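Local coordinates for putative metal binding protein (Coccidioides immitis, PDB 3CVG), which probably binds metal ions, as a putative periplasmic metal-binding protein of the periplasmic binding protein (PBP) superfamily, at residues H106-G111 / D217-Y222; P144-S149 / L197-I202; T203-Y208 / D274-Y279. One frame throughout, in Å; residues are numbered along the deposited sequence.

Interaction 1. Residues H106-G111 / D217-Y222; sequences HFMLIG and DQMVIY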
loop_
_atom_site.group_PDB
_atom_site.type_symbol
_atom_site.label_atom_id
_atom_site.label_comp_id
_atom_site.label_asym_id
_atom_site.label_seq_id
_atom_site.Cartn_x
_atom_site.Cartn_y
_atom_site.Cartn_z
ATOM N N HIS A 106 -6.340 1.097 0.796
ATOM C CA HIS A 106 -7.215 0.290 -0.043
ATOM C C HIS A 106 -6.726 0.165 -1.483
ATOM O O HIS A 106 -6.258 1.134 -2.077
ATOM C CB HIS A 106 -8.633 0.873 -0.035
ATOM C CG HIS A 106 -9.158 1.162 1.341
ATOM N ND1 HIS A 106 -8.875 2.331 2.015
ATOM C CD2 HIS A 106 -9.890 0.403 2.194
ATOM C CE1 HIS A 106 -9.407 2.281 3.223
ATOM N NE2 HIS A 106 -10.027 1.121 3.358
ATOM N N PHE A 107 -6.822 -1.045 -2.025
ATOM C CA PHE A 107 -6.433 -1.304 -3.410
ATOM C C PHE A 107 -7.713 -1.175 -4.247
ATOM O O PHE A 107 -8.823 -1.200 -3.706
ATOM C CB PHE A 107 -5.894 -2.739 -3.565
ATOM C CG PHE A 107 -4.511 -2.953 -2.986
ATOM C CD1 PHE A 107 -3.394 -2.366 -3.571
ATOM C CD2 PHE A 107 -4.328 -3.780 -1.875
ATOM C CE1 PHE A 107 -2.108 -2.602 -3.066
ATOM C CE2 PHE A 107 -3.050 -4.021 -1.361
ATOM C CZ PHE A 107 -1.937 -3.430 -1.960
HETATM N N MSE A 108 -7.562 -1.022 -5.558
HETATM C CA MSE A 108 -8.717 -0.958 -6.443
HETATM C C MSE A 108 -8.386 -1.533 -7.816
HETATM O O MSE A 108 -7.240 -1.456 -8.277
HETATM C CB MSE A 108 -9.260 0.479 -6.587
HETATM C CG MSE A 108 -8.251 1.623 -6.482
HETATM SE SE MSE A 108 -9.141 3.400 -6.459
HETATM C CE MSE A 108 -9.486 3.618 -8.346
ATOM N N LEU A 109 -9.383 -2.155 -8.438
ATOM C CA LEU A 109 -9.224 -2.702 -9.782
ATOM C C LEU A 109 -9.897 -1.688 -10.690
ATOM O O LEU A 109 -11.080 -1.383 -10.522
ATOM C CB LEU A 109 -9.926 -4.050 -9.922
ATOM C CG LEU A 109 -9.902 -4.630 -11.338
ATOM C CD1 LEU A 109 -8.455 -4.951 -11.747
ATOM C CD2 LEU A 109 -10.778 -5.872 -11.391
ATOM N N ILE A 110 -9.137 -1.136 -11.625
ATOM C CA ILE A 110 -9.689 -0.156 -12.543
ATOM C C ILE A 110 -9.450 -0.642 -13.973
ATOM O O ILE A 110 -8.580 -1.481 -14.214
ATOM C CB ILE A 110 -9.047 1.232 -12.307
ATOM C CG1 ILE A 110 -7.564 1.218 -12.694
ATOM C CG2 ILE A 110 -9.166 1.614 -10.832
ATOM C CD1 ILE A 110 -7.308 1.548 -14.156
ATOM N N GLY A 111 -10.235 -0.128 -14.915
ATOM C CA GLY A 111 -10.082 -0.531 -16.303
ATOM C C GLY A 111 -10.698 0.494 -17.240
ATOM O O GLY A 111 -11.294 1.474 -16.784
ATOM N N ASP A 217 -11.533 10.196 -15.875
ATOM C CA ASP A 217 -12.719 10.075 -16.712
ATOM C C ASP A 217 -12.482 9.082 -17.848
ATOM O O ASP A 217 -13.418 8.664 -18.524
ATOM C CB ASP A 217 -13.098 11.438 -17.290
ATOM C CG ASP A 217 -13.851 12.295 -16.303
ATOM O OD1 ASP A 217 -14.962 11.893 -15.895
ATOM O OD2 ASP A 217 -13.337 13.371 -15.932
ATOM N N GLN A 218 -11.224 8.708 -18.047
ATOM C CA GLN A 218 -10.853 7.762 -19.095
ATOM C C GLN A 218 -10.706 6.354 -18.510
ATOM O O GLN A 218 -10.167 5.444 -19.148
ATOM C CB GLN A 218 -9.545 8.220 -19.751
ATOM C CG GLN A 218 -9.700 9.522 -20.545
ATOM C CD GLN A 218 -8.373 10.136 -20.944
ATOM O OE1 GLN A 218 -7.483 9.448 -21.447
ATOM N NE2 GLN A 218 -8.237 11.442 -20.737
HETATM N N MSE A 219 -11.198 6.183 -17.288
HETATM C CA MSE A 219 -11.139 4.896 -16.610
HETATM C C MSE A 219 -12.363 4.695 -15.723
HETATM O O MSE A 219 -13.084 5.647 -15.412
HETATM C CB MSE A 219 -9.860 4.782 -15.762
HETATM C CG MSE A 219 -9.612 5.959 -14.820
HETATM SE SE MSE A 219 -8.809 5.397 -13.126
HETATM C CE MSE A 219 -10.426 4.782 -12.286
ATOM N N VAL A 220 -12.583 3.451 -15.316
ATOM C CA VAL A 220 -13.707 3.082 -14.470
ATOM C C VAL A 220 -13.221 2.272 -13.271
ATOM O O VAL A 220 -12.335 1.434 -13.409
ATOM C CB VAL A 220 -14.730 2.211 -15.257
ATOM C CG1 VAL A 220 -15.745 1.613 -14.307
ATOM C CG2 VAL A 220 -15.429 3.053 -16.334
ATOM N N ILE A 221 -13.797 2.525 -12.098
ATOM C CA ILE A 221 -13.421 1.776 -10.896
ATOM C C ILE A 221 -14.337 0.566 -10.840
ATOM O O ILE A 221 -15.529 0.706 -10.575
ATOM C CB ILE A 221 -13.627 2.610 -9.602
ATOM C CG1 ILE A 221 -12.684 3.808 -9.603
ATOM C CG2 ILE A 221 -13.388 1.734 -8.355
ATOM C CD1 ILE A 221 -12.975 4.824 -8.496
ATOM N N TYR A 222 -13.793 -0.618 -11.100
ATOM C CA TYR A 222 -14.602 -1.829 -11.076
ATOM C C TYR A 222 -14.722 -2.433 -9.682
ATOM O O TYR A 222 -15.661 -3.170 -9.399
ATOM C CB TYR A 222 -14.041 -2.852 -12.070
ATOM C CG TYR A 222 -14.240 -2.415 -13.503
ATOM C CD1 TYR A 222 -15.508 -2.446 -14.086
ATOM C CD2 TYR A 222 -13.183 -1.897 -14.253
ATOM C CE1 TYR A 222 -15.725 -1.964 -15.368
ATOM C CE2 TYR A 222 -13.391 -1.409 -15.546
ATOM C CZ TYR A 222 -14.669 -1.446 -16.092
ATOM O OH TYR A 222 -14.903 -0.931 -17.347
#
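Strand 106-111 and the start of strand 220-224 pair in antiparallel fashion within the beta core of a PBP-superfamily domain, although the 130° between the directions of their short segments shows a marked twist. I110 and I221 form a non-hydrogen-bonded pair, next to G111 and V220, a hydrogen-bonded one. There V220 N donates to G111 O at 2.8 Å, and G111 N returns a bond to V220 O, which it meets in the carbonyl plane. A third bond, from Y222 N to L109 O, is more bent, with 140° at the hydrogen.

Y222 can be followed outward from the backbone. Its CB lies beside L109 O, and CG stands anti to the carbonyl carbon (chi1 -69°), which turns the ring along strand 106-111. At the ring, CD2 and CE2 both approach G111 N, and CE2 is 3.5 Å from G111 CA. The backbone of I110 and G111 thus lies at the ring edge, in its plane, while V220 CG1 rests on one face, toward the rim. The tip, OH, ends in a hydrogen bond to P112 O, just beyond the strand.

The face that carries I110 and I221 is apolar. I110 has CG1 in the crowded position between the backbone N and carbonyl carbon, which puts CG2 beside the backbone N, 3.7 Å from CE of the selenomethionine M219. M219 reaches it through bends at chi2 and chi3. The Y208 ring, from the short helix 205-208, touches M108, M219 and I221 together. M108 is likewise a selenomethionine, bent at chi3, and it crosses I221 obliquely; its CE meets I221 CG1 at 3.4 Å, closer than ordinary van der Waals contact.

Interaction 2. Residues P144-S149 / L197-I202; sequences PVRFLS and LREYTI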
loop_
_atom_site.group_PDB
_atom_site.type_symbol
_atom_site.label_atom_id
_atom_site.label_comp_id
_atom_site.label_asym_id
_atom_site.label_seq_id
_atom_site.Cartn_x
_atom_site.Cartn_y
_atom_site.Cartn_z
ATOM N N PRO A 144 -8.367 -5.213 -26.897
ATOM C CA PRO A 144 -8.098 -6.520 -26.294
ATOM C C PRO A 144 -7.966 -6.361 -24.777
ATOM O O PRO A 144 -7.592 -5.293 -24.289
ATOM C CB PRO A 144 -6.787 -6.942 -26.957
ATOM C CG PRO A 144 -6.093 -5.635 -27.172
ATOM C CD PRO A 144 -7.211 -4.742 -27.681
ATOM N N VAL A 145 -8.294 -7.412 -24.034
ATOM C CA VAL A 145 -8.193 -7.361 -22.581
ATOM C C VAL A 145 -6.735 -7.565 -22.170
ATOM O O VAL A 145 -6.148 -8.607 -22.457
ATOM C CB VAL A 145 -9.055 -8.460 -21.933
ATOM C CG1 VAL A 145 -8.849 -8.479 -20.423
ATOM C CG2 VAL A 145 -10.524 -8.221 -22.268
ATOM N N ARG A 146 -6.152 -6.551 -21.538
ATOM C CA ARG A 146 -4.773 -6.620 -21.059
ATOM C C ARG A 146 -4.734 -6.159 -19.593
ATOM O O ARG A 146 -5.566 -5.355 -19.166
ATOM C CB ARG A 146 -3.854 -5.753 -21.936
ATOM C CG ARG A 146 -3.688 -6.297 -23.374
ATOM C CD ARG A 146 -2.938 -5.322 -24.268
ATOM N NE ARG A 146 -1.602 -5.010 -23.759
ATOM C CZ ARG A 146 -0.564 -5.838 -23.820
ATOM N NH1 ARG A 146 -0.700 -7.040 -24.371
ATOM N NH2 ARG A 146 0.612 -5.458 -23.347
ATOM N N PHE A 147 -3.788 -6.694 -18.824
ATOM C CA PHE A 147 -3.650 -6.350 -17.409
ATOM C C PHE A 147 -2.241 -5.831 -17.141
ATOM O O PHE A 147 -1.265 -6.524 -17.445
ATOM C CB PHE A 147 -3.894 -7.587 -16.539
ATOM C CG PHE A 147 -3.793 -7.314 -15.073
ATOM C CD1 PHE A 147 -4.902 -6.877 -14.359
ATOM C CD2 PHE A 147 -2.575 -7.441 -14.412
ATOM C CE1 PHE A 147 -4.801 -6.575 -13.008
ATOM C CE2 PHE A 147 -2.472 -7.136 -13.056
ATOM C CZ PHE A 147 -3.590 -6.705 -12.362
ATOM N N LEU A 148 -2.140 -4.636 -16.557
ATOM C CA LEU A 148 -0.838 -4.032 -16.265
ATOM C C LEU A 148 -0.300 -4.368 -14.875
ATOM O O LEU A 148 -0.931 -4.083 -13.851
ATOM C CB LEU A 148 -0.894 -2.502 -16.431
ATOM C CG LEU A 148 0.439 -1.727 -16.464
ATOM C CD1 LEU A 148 0.247 -0.443 -17.252
ATOM C CD2 LEU A 148 0.964 -1.409 -15.050
ATOM N N SER A 149 0.878 -4.975 -14.855
ATOM C CA SER A 149 1.542 -5.348 -13.614
ATOM C C SER A 149 2.829 -4.543 -13.452
ATOM O O SER A 149 3.633 -4.439 -14.383
ATOM C CB SER A 149 1.859 -6.850 -13.612
ATOM O OG SER A 149 2.781 -7.192 -12.586
ATOM N N LEU A 197 -3.265 3.207 -22.115
ATOM C CA LEU A 197 -3.227 2.001 -22.933
ATOM C C LEU A 197 -4.528 1.217 -22.923
ATOM O O LEU A 197 -4.641 0.205 -23.609
ATOM C CB LEU A 197 -2.103 1.089 -22.444
ATOM C CG LEU A 197 -0.690 1.662 -22.488
ATOM C CD1 LEU A 197 0.195 0.851 -21.559
ATOM C CD2 LEU A 197 -0.157 1.648 -23.924
ATOM N N ARG A 198 -5.502 1.682 -22.143
ATOM C CA ARG A 198 -6.789 1.002 -22.021
ATOM C C ARG A 198 -6.639 -0.410 -21.450
ATOM O O ARG A 198 -7.155 -1.377 -22.008
ATOM C CB ARG A 198 -7.504 0.941 -23.377
ATOM C CG ARG A 198 -7.892 2.308 -23.922
ATOM C CD ARG A 198 -8.651 2.178 -25.234
ATOM N NE ARG A 198 -7.769 1.726 -26.305
ATOM C CZ ARG A 198 -8.189 1.278 -27.482
ATOM N NH1 ARG A 198 -9.489 1.216 -27.747
ATOM N NH2 ARG A 198 -7.305 0.893 -28.393
ATOM N N GLU A 199 -5.929 -0.522 -20.332
ATOM C CA GLU A 199 -5.729 -1.813 -19.690
ATOM C C GLU A 199 -6.284 -1.791 -18.271
ATOM O O GLU A 199 -6.444 -0.724 -17.661
ATOM C CB GLU A 199 -4.236 -2.160 -19.635
ATOM C CG GLU A 199 -3.527 -2.079 -20.976
ATOM C CD GLU A 199 -2.049 -2.438 -20.907
ATOM O OE1 GLU A 199 -1.431 -2.340 -19.820
ATOM O OE2 GLU A 199 -1.496 -2.803 -21.961
ATOM N N TYR A 200 -6.595 -2.971 -17.755
ATOM C CA TYR A 200 -7.070 -3.090 -16.389
ATOM C C TYR A 200 -5.811 -3.162 -15.535
ATOM O O TYR A 200 -4.746 -3.556 -16.022
ATOM C CB TYR A 200 -7.860 -4.380 -16.193
ATOM C CG TYR A 200 -9.170 -4.439 -16.949
ATOM C CD1 TYR A 200 -10.385 -4.215 -16.299
ATOM C CD2 TYR A 200 -9.196 -4.761 -18.305
ATOM C CE1 TYR A 200 -11.602 -4.317 -16.984
ATOM C CE2 TYR A 200 -10.404 -4.868 -19.000
ATOM C CZ TYR A 200 -11.606 -4.647 -18.333
ATOM O OH TYR A 200 -12.798 -4.773 -19.018
ATOM N N THR A 201 -5.924 -2.761 -14.275
ATOM C CA THR A 201 -4.788 -2.832 -13.378
ATOM C C THR A 201 -5.226 -2.662 -11.934
ATOM O O THR A 201 -6.271 -2.072 -11.658
ATOM C CB THR A 201 -3.743 -1.735 -13.686
ATOM O OG1 THR A 201 -2.537 -2.026 -12.978
ATOM C CG2 THR A 201 -4.249 -0.357 -13.236
ATOM N N ILE A 202 -4.433 -3.211 -11.022
ATOM C CA ILE A 202 -4.703 -3.051 -9.603
ATOM C C ILE A 202 -3.827 -1.866 -9.236
ATOM O O ILE A 202 -2.652 -1.821 -9.606
ATOM C CB ILE A 202 -4.285 -4.291 -8.787
ATOM C CG1 ILE A 202 -5.301 -5.421 -9.010
ATOM C CG2 ILE A 202 -4.165 -3.939 -7.313
ATOM C CD1 ILE A 202 -6.689 -5.159 -8.432
HETATM O O HOH W 1 -8.013 -4.272 -21.631
HETATM O O HOH W 2 -5.892 -2.824 -24.288
HETATM O O HOH W 3 -1.328 -4.070 -10.931
#
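R146 and E199 run side by side and point the same way. R146 is bent at chi3 (59°), which swings NE back onto E199 OE2 at 2.8 Å in a salt bridge. The donor lies above the carboxylate plane, and the guanidinium and carboxylate planes are 53° apart. E199 is extended beyond CG, so its other oxygen, OE1, reaches past L148 CB and is hydrogen-bonded to H181 ND1 of the neighbouring strand 180-182.

Beneath these side chains is a parallel beta pairing within the PBP-superfamily domain; strand 200-204 follows the Schellman motif at R198 that ends helix 187-196. Y200 N donates to R146 O at 3.0 Å, and L148 N donates to Y200 O at 2.9 Å, nearly along the C=O axis.

T201 carries OG1 anti to the backbone N (chi1 -168°). From there it donates to a lone pair of L148 O at 2.8 Å, an oxygen that also accepts from a water bridging to I202 O. On the face shared by F147 and Y200, F147 has CG anti to its N, and CZ comes to 4.0 Å from I202 CG1, which lies at the ring edge. W164 meets F147 edge-to-face. Y200 presents its ring edge to R146 O, while its OH bonds to N115 OD1 and A117 N. The I202 side chain stays about 8 Å from the bound calcium ion.

Interaction 3. Residues T203-Y208 / D274-Y279; sequences TDYGTY and DGQQLY
The D204 carboxylate is gripped by two hydrogen bonds, one at each oxygen and both from T207. OD1 accepts from T207 OG1 at 2.5 Å, and OD2 accepts from T207 N at 3.1 Å. Both donors stand above the carboxylate plane.

Y205, the next residue after D204, makes the largest contribution to the contact. Its CG is anti to the backbone N (chi1 -168°), and this throws the ring out toward residues 276-278. The edge atom CD2 lies 3.4 Å from L278 O, and CE2 lies 3.5 Å from Q277 O; both oxygens are near the ring plane, so two successive carbonyls line one edge. A water donates to Q277 O at 2.5 Å, a short bond, and has a weak contact with Y205 OH, so it spans the two segments where no direct hydrogen bond does. The Y205 and Q276 side chains cross at about a right angle, with Y205 OH 3.6 Å from Q276 CB. Q276 bends at chi2 (-64°), and its amide plane stands 75° from the ring. K224 adds a cation-pi contact to Y205.

Here strand 200-204 turns directly into the short helix 205-208, with D204 as N-cap. The first turn of this helix thus packs against the strand region 276-281, which pairs with strands 100-111 and 272-273. D274, at the start of the second segment, forms salt bridges with R213 and R216.

L278 has CG anti to its backbone N, which brings CD1 toward the helix. CD1 meets G206 CA at 3.3 Å, tighter than usual carbon contact, an approach eased by the lack of a side chain on G206. L278 CG itself sits over the centre of one face of the Y279 ring, and Y279 OH bonds to S32 OG.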
loop_
_atom_site.group_PDB
_atom_site.type_symbol
_atom_site.label_atom_id
_atom_site.label_comp_id
_atom_site.label_asym_id
_atom_site.label_seq_id
_atom_site.Cartn_x
_atom_site.Cartn_y
_atom_site.Cartn_z
ATOM N N THR A 203 -4.423 -0.894 -8.554
ATOM C CA THR A 203 -3.726 0.309 -8.129
ATOM C C THR A 203 -4.222 0.605 -6.708
ATOM O O THR A 203 -4.924 -0.216 -6.114
ATOM C CB THR A 203 -4.043 1.504 -9.093
ATOM O OG1 THR A 203 -3.289 2.660 -8.709
ATOM C CG2 THR A 203 -5.529 1.849 -9.066
ATOM N N ASP A 204 -3.858 1.753 -6.152
ATOM C CA ASP A 204 -4.324 2.066 -4.805
ATOM C C ASP A 204 -5.050 3.403 -4.786
ATOM O O ASP A 204 -4.861 4.235 -5.677
ATOM C CB ASP A 204 -3.160 2.073 -3.806
ATOM C CG ASP A 204 -2.107 3.100 -4.143
ATOM O OD1 ASP A 204 -1.285 2.855 -5.053
ATOM O OD2 ASP A 204 -2.100 4.166 -3.503
ATOM N N TYR A 205 -5.877 3.602 -3.764
ATOM C CA TYR A 205 -6.658 4.822 -3.638
ATOM C C TYR A 205 -5.844 6.108 -3.728
ATOM O O TYR A 205 -6.231 7.031 -4.443
ATOM C CB TYR A 205 -7.448 4.806 -2.323
ATOM C CG TYR A 205 -8.508 5.888 -2.233
ATOM C CD1 TYR A 205 -9.384 6.124 -3.294
ATOM C CD2 TYR A 205 -8.657 6.651 -1.070
ATOM C CE1 TYR A 205 -10.384 7.095 -3.202
ATOM C CE2 TYR A 205 -9.654 7.619 -0.964
ATOM C CZ TYR A 205 -10.509 7.839 -2.030
ATOM O OH TYR A 205 -11.477 8.804 -1.938
ATOM N N GLY A 206 -4.726 6.162 -3.004
ATOM C CA GLY A 206 -3.879 7.349 -2.998
ATOM C C GLY A 206 -3.291 7.714 -4.350
ATOM O O GLY A 206 -3.183 8.895 -4.699
ATOM N N THR A 207 -2.893 6.700 -5.110
ATOM C CA THR A 207 -2.332 6.916 -6.438
ATOM C C THR A 207 -3.437 7.479 -7.330
ATOM O O THR A 207 -3.213 8.407 -8.108
ATOM C CB THR A 207 -1.812 5.591 -7.025
ATOM O OG1 THR A 207 -0.787 5.071 -6.171
ATOM C CG2 THR A 207 -1.244 5.803 -8.430
ATOM N N TYR A 208 -4.631 6.910 -7.202
ATOM C CA TYR A 208 -5.795 7.351 -7.964
ATOM C C TYR A 208 -6.066 8.847 -7.744
ATOM O O TYR A 208 -6.324 9.602 -8.696
ATOM C CB TYR A 208 -7.023 6.541 -7.533
ATOM C CG TYR A 208 -8.336 7.044 -8.079
ATOM C CD1 TYR A 208 -8.614 6.995 -9.448
ATOM C CD2 TYR A 208 -9.307 7.572 -7.228
ATOM C CE1 TYR A 208 -9.820 7.463 -9.956
ATOM C CE2 TYR A 208 -10.527 8.048 -7.728
ATOM C CZ TYR A 208 -10.775 7.985 -9.091
ATOM O OH TYR A 208 -11.972 8.442 -9.590
ATOM N N ASP A 274 -6.447 15.556 -2.404
ATOM C CA ASP A 274 -7.461 15.929 -3.377
ATOM C C ASP A 274 -8.798 16.079 -2.662
ATOM O O ASP A 274 -9.849 15.735 -3.202
ATOM C CB ASP A 274 -7.596 14.888 -4.491
ATOM C CG ASP A 274 -8.254 15.467 -5.727
ATOM O OD1 ASP A 274 -8.802 14.706 -6.554
ATOM O OD2 ASP A 274 -8.207 16.705 -5.872
ATOM N N GLY A 275 -8.744 16.581 -1.432
ATOM C CA GLY A 275 -9.953 16.787 -0.652
ATOM C C GLY A 275 -10.645 15.540 -0.127
ATOM O O GLY A 275 -11.811 15.599 0.263
ATOM N N GLN A 276 -9.941 14.412 -0.106
ATOM C CA GLN A 276 -10.528 13.164 0.384
ATOM C C GLN A 276 -9.665 12.562 1.482
ATOM O O GLN A 276 -8.439 12.680 1.446
ATOM C CB GLN A 276 -10.633 12.129 -0.747
ATOM C CG GLN A 276 -11.530 12.503 -1.912
ATOM C CD GLN A 276 -12.977 12.644 -1.513
ATOM O OE1 GLN A 276 -13.513 11.820 -0.768
ATOM N NE2 GLN A 276 -13.628 13.682 -2.019
ATOM N N GLN A 277 -10.299 11.911 2.455
ATOM C CA GLN A 277 -9.535 11.258 3.511
ATOM C C GLN A 277 -8.810 10.140 2.779
ATOM O O GLN A 277 -9.447 9.300 2.145
ATOM C CB GLN A 277 -10.450 10.656 4.580
ATOM C CG GLN A 277 -9.682 9.878 5.649
ATOM C CD GLN A 277 -10.585 9.298 6.726
ATOM O OE1 GLN A 277 -11.463 8.486 6.445
ATOM N NE2 GLN A 277 -10.371 9.716 7.965
ATOM N N LEU A 278 -7.488 10.135 2.855
ATOM C CA LEU A 278 -6.700 9.126 2.160
ATOM C C LEU A 278 -6.811 7.719 2.738
ATOM O O LEU A 278 -7.149 6.774 2.024
ATOM C CB LEU A 278 -5.231 9.549 2.131
ATOM C CG LEU A 278 -4.263 8.561 1.480
ATOM C CD1 LEU A 278 -4.757 8.184 0.090
ATOM C CD2 LEU A 278 -2.883 9.181 1.419
ATOM N N TYR A 279 -6.529 7.591 4.032
ATOM C CA TYR A 279 -6.560 6.302 4.712
ATOM C C TYR A 279 -7.630 6.217 5.798
ATOM O O TYR A 279 -8.063 7.234 6.345
ATOM C CB TYR A 279 -5.213 6.025 5.383
ATOM C CG TYR A 279 -3.995 6.136 4.502
ATOM C CD1 TYR A 279 -3.014 7.095 4.760
ATOM C CD2 TYR A 279 -3.792 5.257 3.442
ATOM C CE1 TYR A 279 -1.857 7.169 3.988
ATOM C CE2 TYR A 279 -2.633 5.323 2.660
ATOM C CZ TYR A 279 -1.673 6.280 2.941
ATOM O OH TYR A 279 -0.516 6.343 2.195
HETATM O O HOH W 4 -11.832 9.074 1.358
#

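How the interactions relate
From the N terminus, strand 100-111 comes first and is met again at 217-222, so interaction 1 closes a long loop. Within that loop the chain runs through 144-149 and returns at 197-202, where interaction 2 closes. Segment 203-208 follows at once, opening interaction 3, which closes only at 274-279, beyond 217-222; interactions 1 and 3 therefore cross, while 2 and 3 are in series along strand 200-204. That strand lies against strand 100-111 through probable bonds from T201 N to I110 O and from M108 N to T203 O. Together the contacts join strands 147-149, 200-204, 100-111 and 220-224 to the C-terminal region 276-281.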